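Local atomic coordinates of CADD-like protein of unknown function (PDB entry 3B5O), a protein that is of unknown function but resembles CADD, shares the all-helical heme-oxygenase-like fold of its clan and is probably an oxidoreductase. Residues S121-T126 / Q219-E224. Numbering follows the deposited sequence. Where two conformers were deposited one is given.
Sequences SKLLRT and QVWWQE
The indole of Trp221 receives Leu123 on one face: methyl CD2 stands over the middle of the ring system, its CH-pi contact bringing CD2 to 3.6 Å from the centroid of the five-membered ring, only 15° off the normal. The setting is an antiparallel helix pair, helices 118-131 and 204-230, within a bundle consistent with the heme-oxygenase-like fold; the axes of segments 121-126 and 219-224 come within 9.8 Å and run at 172°. It illustrates how one helix interface can grade from an aromatic core to a charged border. Leu123 CB lies over the same face, toward the pyrrole side, 3.9 Å from Trp221 CD1. At the indole edge, NE1 is hydrogen-bonded to Thr120 OG1. The ring of Phe51, from helix 38-68, also meets the indole, the two planes inclined to each other. The next indole along the helix, Trp222, in turn has Trp221 CZ3 above one face, toward the rim. Leu123 and Trp221 both place CG anti to the backbone N, which turns both side chains into the gap between the helices, so the methyl lands on the indole face. One turn further along helix 204-230, Glu224, partly exposed, meets the exposed Lys122 at the border of the interface, the two chains crossing almost at right angles. The lysine is straight until its last torsion, where a bend (chi4 -69°) turns the ammonium group in, past Val220 CG1 at 3.4 Å. Behind it, Lys122 O accepts from both N and OG1 of Thr126, which approach from opposite faces of the carbonyl plane. The salt bridge is asymmetric: Lys122 NZ donates to the syn lone pair of Glu224 OE2 at 2.8 Å, whereas Glu224 OE1 lies 3.5 Å from the same nitrogen.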
loop_
_atom_site.group_PDB
_atom_site.type_symbol
_atom_site.label_atom_id
_atom_site.label_comp_id
_atom_site.label_asym_id
_atom_site.label_seq_id
_atom_site.Cartn_x
_atom_site.Cartn_y
_atom_site.Cartn_z
ATOM N N SER A 121 -7.810 -10.925 -4.343
ATOM C CA SER A 121 -7.062 -12.166 -4.480
ATOM C C SER A 121 -6.114 -12.089 -5.690
ATOM O O SER A 121 -4.970 -12.551 -5.634
ATOM C CB SER A 121 -8.013 -13.357 -4.583
ATOM O OG SER A 121 -7.277 -14.545 -4.794
ATOM N N LYS A 122 -6.594 -11.517 -6.790
ATOM C CA LYS A 122 -5.764 -11.338 -7.969
ATOM C C LYS A 122 -4.575 -10.432 -7.674
ATOM O O LYS A 122 -3.451 -10.726 -8.087
ATOM C CB LYS A 122 -6.646 -10.788 -9.107
ATOM C CG LYS A 122 -5.949 -10.420 -10.394
ATOM C CD LYS A 122 -7.040 -9.983 -11.465
ATOM C CE LYS A 122 -6.529 -9.357 -12.713
ATOM N NZ LYS A 122 -5.958 -8.044 -12.456
ATOM N N LEU A 123 -4.813 -9.357 -6.928
ATOM C CA LEU A 123 -3.709 -8.487 -6.501
ATOM C C LEU A 123 -2.671 -9.288 -5.719
ATOM O O LEU A 123 -1.484 -9.223 -6.002
ATOM C CB LEU A 123 -4.233 -7.377 -5.595
ATOM C CG LEU A 123 -3.149 -6.533 -4.895
ATOM C CD1 LEU A 123 -2.390 -5.643 -5.882
ATOM C CD2 LEU A 123 -3.762 -5.736 -3.728
ATOM N N LEU A 124 -3.125 -10.062 -4.742
ATOM C CA LEU A 124 -2.177 -10.769 -3.889
ATOM C C LEU A 124 -1.378 -11.807 -4.667
ATOM O O LEU A 124 -0.181 -11.973 -4.437
ATOM C CB LEU A 124 -2.899 -11.397 -2.706
ATOM C CG LEU A 124 -3.550 -10.407 -1.731
ATOM C CD1 LEU A 124 -4.373 -11.170 -0.693
ATOM C CD2 LEU A 124 -2.520 -9.492 -1.070
ATOM N N ARG A 125 -2.014 -12.485 -5.621
ATOM C CA ARG A 125 -1.252 -13.418 -6.453
ATOM C C ARG A 125 -0.248 -12.699 -7.334
ATOM O O ARG A 125 0.891 -13.156 -7.535
ATOM C CB ARG A 125 -2.181 -14.257 -7.281
ATOM C CG ARG A 125 -2.953 -15.133 -6.391
ATOM C CD ARG A 125 -3.019 -16.513 -6.906
ATOM N NE ARG A 125 -3.935 -17.266 -6.113
ATOM C CZ ARG A 125 -3.600 -18.144 -5.187
ATOM N NH1 ARG A 125 -2.320 -18.367 -4.861
ATOM N NH2 ARG A 125 -4.580 -18.767 -4.551
ATOM N N THR A 126 -0.672 -11.566 -7.887
ATOM C CA THR A 126 0.222 -10.793 -8.727
ATOM C C THR A 126 1.423 -10.301 -7.917
ATOM O O THR A 126 2.571 -10.385 -8.379
ATOM C CB THR A 126 -0.522 -9.585 -9.318
ATOM O OG1 THR A 126 -1.627 -10.035 -10.124
ATOM C CG2 THR A 126 0.415 -8.717 -10.171
ATOM N N GLN A 219 -2.588 -0.151 -9.069
ATOM C CA GLN A 219 -3.564 0.634 -9.818
ATOM C C GLN A 219 -4.702 -0.205 -10.387
ATOM O O GLN A 219 -5.876 0.168 -10.291
ATOM C CB GLN A 219 -2.886 1.486 -10.890
ATOM C CG GLN A 219 -3.904 2.133 -11.831
ATOM C CD GLN A 219 -3.450 3.420 -12.418
ATOM O OE1 GLN A 219 -3.138 4.355 -11.701
ATOM N NE2 GLN A 219 -3.444 3.493 -13.746
ATOM N N VAL A 220 -4.345 -1.326 -11.002
ATOM C CA VAL A 220 -5.331 -2.261 -11.515
ATOM C C VAL A 220 -6.312 -2.681 -10.417
ATOM O O VAL A 220 -7.508 -2.715 -10.634
ATOM C CB VAL A 220 -4.642 -3.474 -12.210
ATOM C CG1 VAL A 220 -5.600 -4.652 -12.326
ATOM C CG2 VAL A 220 -4.101 -3.041 -13.590
ATOM N N TRP A 221 -5.798 -2.958 -9.227
ATOM C CA TRP A 221 -6.637 -3.329 -8.084
ATOM C C TRP A 221 -7.623 -2.246 -7.715
ATOM O O TRP A 221 -8.813 -2.519 -7.549
ATOM C CB TRP A 221 -5.757 -3.692 -6.902
ATOM C CG TRP A 221 -6.434 -3.990 -5.618
ATOM C CD1 TRP A 221 -7.310 -4.992 -5.356
ATOM C CD2 TRP A 221 -6.173 -3.331 -4.379
ATOM N NE1 TRP A 221 -7.659 -4.965 -4.032
ATOM C CE2 TRP A 221 -6.951 -3.978 -3.398
ATOM C CE3 TRP A 221 -5.342 -2.265 -4.001
ATOM C CZ2 TRP A 221 -6.903 -3.614 -2.057
ATOM C CZ3 TRP A 221 -5.300 -1.888 -2.685
ATOM C CH2 TRP A 221 -6.088 -2.564 -1.717
ATOM N N TRP A 222 -7.155 -1.016 -7.596
ATOM C CA TRP A 222 -8.078 0.077 -7.272
ATOM C C TRP A 222 -9.197 0.186 -8.309
ATOM O O TRP A 222 -10.348 0.406 -7.966
ATOM C CB TRP A 222 -7.313 1.406 -7.165
ATOM C CG TRP A 222 -6.669 1.611 -5.832
ATOM C CD1 TRP A 222 -5.352 1.470 -5.506
ATOM C CD2 TRP A 222 -7.345 1.939 -4.622
ATOM N NE1 TRP A 222 -5.156 1.715 -4.166
ATOM C CE2 TRP A 222 -6.374 2.002 -3.602
ATOM C CE3 TRP A 222 -8.688 2.196 -4.302
ATOM C CZ2 TRP A 222 -6.700 2.321 -2.301
ATOM C CZ3 TRP A 222 -9.000 2.503 -3.007
ATOM C CH2 TRP A 222 -8.019 2.561 -2.026
ATOM N N GLN A 223 -8.840 0.046 -9.584
ATOM C CA GLN A 223 -9.819 0.115 -10.661
ATOM C C GLN A 223 -10.827 -1.025 -10.547
ATOM O O GLN A 223 -12.044 -0.829 -10.669
ATOM C CB GLN A 223 -9.113 0.105 -12.013
ATOM C CG GLN A 223 -8.262 1.345 -12.219
ATOM C CD GLN A 223 -7.386 1.302 -13.439
ATOM O OE1 GLN A 223 -6.923 0.240 -13.863
ATOM N NE2 GLN A 223 -7.134 2.495 -14.019
ATOM N N GLU A 224 -10.330 -2.226 -10.265
ATOM C CA GLU A 224 -11.203 -3.383 -10.205
ATOM C C GLU A 224 -12.073 -3.351 -8.970
ATOM O O GLU A 224 -13.246 -3.779 -9.010
ATOM C CB GLU A 224 -10.375 -4.676 -10.229
ATOM C CG GLU A 224 -9.721 -4.923 -11.546
ATOM C CD GLU A 224 -8.667 -6.017 -11.521
ATOM O OE1 GLU A 224 -8.351 -6.497 -10.433
ATOM O OE2 GLU A 224 -8.189 -6.361 -12.601
#